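Local coordinates for DNA damage response protein Rtt109, putative (Neosartorya fumigata, PDB 5ZB9) that probably acetylates lysine side chains of histone H3, with acetyl-CoA as the acetyl donor, at residues A[162-176]-A[311-323]. Residues are numbered along the deposited sequence; the frame is centred on the assembly and turned at random.
Sequences DRGLIKWWCRVIDPI and SAGRLVGFLWLVI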
loop_
_atom_site.group_PDB
_atom_site.type_symbol
_atom_site.label_atom_id
_atom_site.label_comp_id
_atom_site.label_asym_id
_atom_site.label_seq_id
_atom_site.Cartn_x
_atom_site.Cartn_y
_atom_site.Cartn_z
ATOM N N ASP A 162 -16.855 1.503 -4.722
ATOM C CA ASP A 162 -15.904 0.393 -4.636
ATOM C C ASP A 162 -15.311 -0.003 -5.992
ATOM O O ASP A 162 -14.095 -0.134 -6.119
ATOM C CB ASP A 162 -16.558 -0.837 -3.995
ATOM C CG ASP A 162 -17.083 -0.558 -2.612
ATOM O OD1 ASP A 162 -18.140 -1.119 -2.260
ATOM O OD2 ASP A 162 -16.440 0.222 -1.880
ATOM N N ARG A 163 -16.158 -0.195 -6.999
ATOM C CA ARG A 163 -15.667 -0.629 -8.302
ATOM C C ARG A 163 -14.745 0.418 -8.911
ATOM O O ARG A 163 -13.734 0.079 -9.511
ATOM C CB ARG A 163 -16.828 -0.937 -9.251
ATOM C CG ARG A 163 -17.569 -2.213 -8.904
ATOM C CD ARG A 163 -18.765 -2.458 -9.816
ATOM N NE ARG A 163 -19.596 -3.545 -9.304
ATOM C CZ ARG A 163 -19.509 -4.811 -9.711
ATOM N NH1 ARG A 163 -18.628 -5.146 -10.653
ATOM N NH2 ARG A 163 -20.308 -5.742 -9.184
ATOM N N GLY A 164 -15.092 1.689 -8.751
ATOM C CA GLY A 164 -14.260 2.761 -9.262
ATOM C C GLY A 164 -12.917 2.833 -8.567
ATOM O O GLY A 164 -11.894 3.101 -9.207
ATOM N N LEU A 165 -12.913 2.596 -7.257
ATOM C CA LEU A 165 -11.673 2.632 -6.484
ATOM C C LEU A 165 -10.733 1.484 -6.851
ATOM O O LEU A 165 -9.518 1.674 -6.950
ATOM C CB LEU A 165 -11.969 2.597 -4.992
ATOM C CG LEU A 165 -11.996 3.984 -4.365
ATOM C CD1 LEU A 165 -12.490 3.918 -2.929
ATOM C CD2 LEU A 165 -10.617 4.619 -4.444
ATOM N N ILE A 166 -11.295 0.297 -7.052
ATOM C CA ILE A 166 -10.494 -0.839 -7.481
ATOM C C ILE A 166 -9.838 -0.565 -8.847
ATOM O O ILE A 166 -8.643 -0.805 -9.016
ATOM C CB ILE A 166 -11.336 -2.130 -7.528
ATOM C CG1 ILE A 166 -11.849 -2.472 -6.127
ATOM C CG2 ILE A 166 -10.519 -3.296 -8.079
ATOM C CD1 ILE A 166 -12.983 -3.495 -6.114
ATOM N N LYS A 167 -10.592 -0.038 -9.810
ATOM C CA LYS A 167 -9.998 0.291 -11.104
ATOM C C LYS A 167 -8.957 1.390 -10.964
ATOM O O LYS A 167 -7.921 1.360 -11.632
ATOM C CB LYS A 167 -11.060 0.717 -12.114
ATOM C CG LYS A 167 -11.968 -0.412 -12.537
ATOM C CD LYS A 167 -13.049 0.064 -13.493
ATOM C CE LYS A 167 -14.141 -0.996 -13.623
ATOM N NZ LYS A 167 -15.197 -0.649 -14.619
ATOM N N TRP A 168 -9.229 2.349 -10.082
ATOM C CA TRP A 168 -8.327 3.483 -9.880
ATOM C C TRP A 168 -6.972 3.010 -9.351
ATOM O O TRP A 168 -5.924 3.366 -9.887
ATOM C CB TRP A 168 -8.958 4.497 -8.917
ATOM C CG TRP A 168 -8.215 5.800 -8.780
ATOM C CD1 TRP A 168 -8.308 6.894 -9.598
ATOM C CD2 TRP A 168 -7.274 6.154 -7.750
ATOM N NE1 TRP A 168 -7.482 7.898 -9.143
ATOM C CE2 TRP A 168 -6.839 7.470 -8.012
ATOM C CE3 TRP A 168 -6.761 5.483 -6.638
ATOM C CZ2 TRP A 168 -5.923 8.125 -7.201
ATOM C CZ3 TRP A 168 -5.844 6.139 -5.827
ATOM C CH2 TRP A 168 -5.437 7.446 -6.113
ATOM N N TRP A 169 -7.004 2.187 -8.311
ATOM C CA TRP A 169 -5.782 1.693 -7.697
ATOM C C TRP A 169 -4.981 0.811 -8.644
ATOM O O TRP A 169 -3.757 0.823 -8.613
ATOM C CB TRP A 169 -6.099 0.934 -6.405
ATOM C CG TRP A 169 -6.228 1.845 -5.221
ATOM C CD1 TRP A 169 -7.346 2.068 -4.471
ATOM C CD2 TRP A 169 -5.200 2.676 -4.670
ATOM N NE1 TRP A 169 -7.071 2.971 -3.477
ATOM C CE2 TRP A 169 -5.760 3.357 -3.575
ATOM C CE3 TRP A 169 -3.857 2.901 -4.992
ATOM C CZ2 TRP A 169 -5.021 4.246 -2.796
ATOM C CZ3 TRP A 169 -3.129 3.778 -4.225
ATOM C CH2 TRP A 169 -3.710 4.445 -3.142
ATOM N N CYS A 170 -5.660 0.053 -9.495
ATOM C CA CYS A 170 -4.938 -0.717 -10.506
ATOM C C CYS A 170 -4.216 0.213 -11.486
ATOM O O CYS A 170 -3.099 -0.091 -11.906
ATOM C CB CYS A 170 -5.882 -1.661 -11.246
ATOM S SG CYS A 170 -6.517 -2.991 -10.190
ATOM N N ARG A 171 -4.825 1.355 -11.823
ATOM C CA ARG A 171 -4.200 2.311 -12.731
ATOM C C ARG A 171 -3.013 3.001 -12.063
ATOM O O ARG A 171 -2.082 3.431 -12.727
ATOM C CB ARG A 171 -5.221 3.344 -13.218
ATOM C CG ARG A 171 -6.231 2.804 -14.235
ATOM C CD ARG A 171 -7.099 3.923 -14.806
ATOM N NE ARG A 171 -7.919 4.549 -13.772
ATOM C CZ ARG A 171 -9.210 4.294 -13.579
ATOM N NH1 ARG A 171 -9.864 4.906 -12.604
ATOM N NH2 ARG A 171 -9.842 3.433 -14.366
ATOM N N VAL A 172 -3.045 3.100 -10.740
ATOM C CA VAL A 172 -1.914 3.640 -9.993
ATOM C C VAL A 172 -0.733 2.674 -10.066
ATOM O O VAL A 172 0.418 3.067 -10.276
ATOM C CB VAL A 172 -2.271 3.879 -8.510
ATOM C CG1 VAL A 172 -1.019 4.126 -7.684
ATOM C CG2 VAL A 172 -3.267 5.029 -8.368
ATOM N N ILE A 173 -1.048 1.398 -9.887
ATOM C CA ILE A 173 -0.062 0.328 -9.848
ATOM C C ILE A 173 0.516 -0.009 -11.235
ATOM O O ILE A 173 1.702 -0.315 -11.358
ATOM C CB ILE A 173 -0.706 -0.930 -9.194
ATOM C CG1 ILE A 173 -0.849 -0.690 -7.691
ATOM C CG2 ILE A 173 0.084 -2.208 -9.475
ATOM C CD1 ILE A 173 0.432 -0.254 -7.035
ATOM N N ASP A 174 -0.314 0.076 -12.275
ATOM C CA ASP A 174 0.074 -0.384 -13.617
ATOM C C ASP A 174 1.426 0.164 -14.118
ATOM O O ASP A 174 2.259 -0.614 -14.575
ATOM C CB ASP A 174 -1.033 -0.056 -14.630
ATOM C CG ASP A 174 -0.939 -0.894 -15.900
ATOM O OD1 ASP A 174 -0.682 -2.110 -15.803
ATOM O OD2 ASP A 174 -1.125 -0.342 -17.000
ATOM N N PRO A 175 1.665 1.491 -14.026
ATOM C CA PRO A 175 2.959 1.977 -14.534
ATOM C C PRO A 175 4.151 1.531 -13.690
ATOM O O PRO A 175 5.259 1.401 -14.217
ATOM C CB PRO A 175 2.809 3.501 -14.484
ATOM C CG PRO A 175 1.351 3.744 -14.446
ATOM C CD PRO A 175 0.791 2.613 -13.645
ATOM N N ILE A 176 3.938 1.308 -12.399
ATOM C CA ILE A 176 5.009 0.775 -11.569
ATOM C C ILE A 176 5.332 -0.629 -12.038
ATOM O O ILE A 176 6.494 -0.970 -12.265
ATOM C CB ILE A 176 4.633 0.730 -10.089
ATOM C CG1 ILE A 176 4.156 2.099 -9.624
ATOM C CG2 ILE A 176 5.816 0.265 -9.260
ATOM C CD1 ILE A 176 3.872 2.163 -8.145
ATOM N N SER A 311 -20.671 -7.841 0.546
ATOM C CA SER A 311 -22.040 -8.212 0.203
ATOM C C SER A 311 -23.023 -7.045 0.325
ATOM O O SER A 311 -22.651 -5.957 0.771
ATOM C CB SER A 311 -22.489 -9.387 1.073
ATOM O OG SER A 311 -22.156 -9.175 2.425
ATOM N N ALA A 312 -24.273 -7.283 -0.089
ATOM C CA ALA A 312 -25.304 -6.242 -0.158
ATOM C C ALA A 312 -24.853 -5.066 -1.016
ATOM O O ALA A 312 -25.195 -3.923 -0.733
ATOM C CB ALA A 312 -25.684 -5.753 1.245
ATOM N N GLY A 313 -24.075 -5.343 -2.058
ATOM C CA GLY A 313 -23.636 -4.297 -2.961
ATOM C C GLY A 313 -22.258 -3.728 -2.691
ATOM O O GLY A 313 -21.761 -2.935 -3.484
ATOM N N ARG A 314 -21.635 -4.115 -1.580
ATOM C CA ARG A 314 -20.275 -3.664 -1.284
ATOM C C ARG A 314 -19.218 -4.589 -1.903
ATOM O O ARG A 314 -19.410 -5.800 -1.988
ATOM C CB ARG A 314 -20.055 -3.566 0.229
ATOM C CG ARG A 314 -20.979 -2.592 0.951
ATOM C CD ARG A 314 -20.957 -1.202 0.323
ATOM N NE ARG A 314 -19.605 -0.678 0.160
ATOM C CZ ARG A 314 -18.964 0.053 1.068
ATOM N NH1 ARG A 314 -19.555 0.354 2.217
ATOM N NH2 ARG A 314 -17.728 0.479 0.826
ATOM N N LEU A 315 -18.107 -4.014 -2.348
ATOM C CA LEU A 315 -16.967 -4.816 -2.783
ATOM C C LEU A 315 -15.675 -4.273 -2.185
ATOM O O LEU A 315 -15.580 -3.092 -1.854
ATOM C CB LEU A 315 -16.850 -4.841 -4.310
ATOM C CG LEU A 315 -17.943 -5.528 -5.134
ATOM C CD1 LEU A 315 -17.693 -5.326 -6.624
ATOM C CD2 LEU A 315 -18.032 -7.014 -4.794
ATOM N N VAL A 316 -14.691 -5.150 -2.030
ATOM C CA VAL A 316 -13.333 -4.719 -1.742
ATOM C C VAL A 316 -12.390 -5.510 -2.637
ATOM O O VAL A 316 -12.595 -6.699 -2.885
ATOM C CB VAL A 316 -12.967 -4.888 -0.240
ATOM C CG1 VAL A 316 -13.529 -6.171 0.311
ATOM C CG2 VAL A 316 -11.470 -4.832 -0.029
ATOM N N GLY A 317 -11.385 -4.835 -3.174
ATOM C CA GLY A 317 -10.376 -5.515 -3.960
ATOM C C GLY A 317 -9.075 -5.599 -3.184
ATOM O O GLY A 317 -8.693 -4.652 -2.493
ATOM N N PHE A 318 -8.393 -6.731 -3.292
ATOM C CA PHE A 318 -7.092 -6.883 -2.669
ATOM C C PHE A 318 -6.028 -6.981 -3.740
ATOM O O PHE A 318 -6.123 -7.791 -4.658
ATOM C CB PHE A 318 -7.069 -8.107 -1.759
ATOM C CG PHE A 318 -8.135 -8.084 -0.708
ATOM C CD1 PHE A 318 -7.973 -7.333 0.440
ATOM C CD2 PHE A 318 -9.309 -8.795 -0.877
ATOM C CE1 PHE A 318 -8.954 -7.293 1.407
ATOM C CE2 PHE A 318 -10.298 -8.765 0.097
ATOM C CZ PHE A 318 -10.116 -8.008 1.242
ATOM N N LEU A 319 -5.011 -6.141 -3.617
ATOM C CA LEU A 319 -3.993 -6.022 -4.644
ATOM C C LEU A 319 -2.584 -6.316 -4.113
ATOM O O LEU A 319 -2.183 -5.809 -3.063
ATOM C CB LEU A 319 -4.056 -4.626 -5.245
ATOM C CG LEU A 319 -3.219 -4.366 -6.482
ATOM C CD1 LEU A 319 -3.749 -5.235 -7.592
ATOM C CD2 LEU A 319 -3.345 -2.924 -6.877
ATOM N N TRP A 320 -1.845 -7.151 -4.835
ATOM C CA TRP A 320 -0.448 -7.403 -4.515
ATOM C C TRP A 320 0.383 -7.235 -5.774
ATOM O O TRP A 320 0.175 -7.937 -6.763
ATOM C CB TRP A 320 -0.242 -8.807 -3.928
ATOM C CG TRP A 320 -1.176 -9.118 -2.808
ATOM C CD1 TRP A 320 -0.995 -8.833 -1.483
ATOM C CD2 TRP A 320 -2.453 -9.755 -2.910
ATOM N NE1 TRP A 320 -2.076 -9.262 -0.757
ATOM C CE2 TRP A 320 -2.987 -9.830 -1.607
ATOM C CE3 TRP A 320 -3.196 -10.271 -3.976
ATOM C CZ2 TRP A 320 -4.234 -10.396 -1.341
ATOM C CZ3 TRP A 320 -4.435 -10.842 -3.711
ATOM C CH2 TRP A 320 -4.940 -10.898 -2.403
ATOM N N LEU A 321 1.300 -6.278 -5.747
ATOM C CA LEU A 321 2.284 -6.161 -6.801
ATOM C C LEU A 321 3.560 -6.818 -6.306
ATOM O O LEU A 321 4.174 -6.342 -5.347
ATOM C CB LEU A 321 2.526 -4.699 -7.172
ATOM C CG LEU A 321 3.720 -4.465 -8.100
ATOM C CD1 LEU A 321 3.479 -5.104 -9.472
ATOM C CD2 LEU A 321 4.007 -2.980 -8.221
ATOM N N VAL A 322 3.944 -7.928 -6.925
ATOM C CA VAL A 322 5.121 -8.657 -6.454
ATOM C C VAL A 322 6.304 -8.464 -7.399
ATOM O O VAL A 322 6.250 -8.840 -8.583
ATOM C CB VAL A 322 4.839 -10.166 -6.286
ATOM C CG1 VAL A 322 6.076 -10.887 -5.770
ATOM C CG2 VAL A 322 3.662 -10.383 -5.343
ATOM N N ILE A 323 7.367 -7.872 -6.858
ATOM C CA ILE A 323 8.560 -7.534 -7.624
ATOM C C ILE A 323 9.727 -8.462 -7.286
ATOM O O ILE A 323 10.151 -8.555 -6.134
ATOM C CB ILE A 323 8.984 -6.071 -7.371
ATOM C CG1 ILE A 323 7.903 -5.113 -7.881
ATOM C CG2 ILE A 323 10.341 -5.777 -8.016
ATOM C CD1 ILE A 323 8.084 -3.677 -7.442
HETATM O O HOH W 1 -19.892 -1.474 -4.552
#
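Asp162, in the first turn of helix 162-176, binds the loop that leads into strand 317-323. Arg314, folded back by bends at chi2 and chi3, grips its carboxylate side-on: NE meets OD1 of Asp162 at 2.9 Å and NH2 meets OD2 of Asp162 at 3.0 Å, both on syn lone pairs, the two planes only 10° apart. From above the carboxylate plane the backbone N of Leu315 adds a nearly straight bond (172°) to OD1 of Asp162. A water bridges that oxygen to the carbonyl of Gly313, and Ala142 bonds both Asp162 OD2 and Arg314 NH2, so rotation of the carboxylate is fixed. Asp162 itself is buried, but the flank beside it opens to solvent: Leu315 CD1 lies over the guanidinium of exposed Arg163, 3.6 Å from its CZ, while Arg163 pairs with Glu216.

Farther along, the contact is buried and apolar. Ile166 CD1 reaches the backbone N of Gly317 at 3.6 Å, packing directly on the strand where no side chain intervenes. CG1 of Ile173, anti to its carbonyl carbon, presses on Leu319 CD2 at 3.4 Å, and its other branch, CG2, faces Leu321. Ile176 CG2 touches Leu321 CD2 at 3.9 Å.

Helix and strand run almost parallel, 9° apart with axes 9.3 Å from each other, the helix lying along one face of the central sheet. Strand 317-324 is hydrogen-bonded between strands 133-140 and 202-208; Trp169 rests on the former, and Ile176 also meets helix 111-127. The helix carries Trp168 and Arg171 of the CoA site, which is without CoA here.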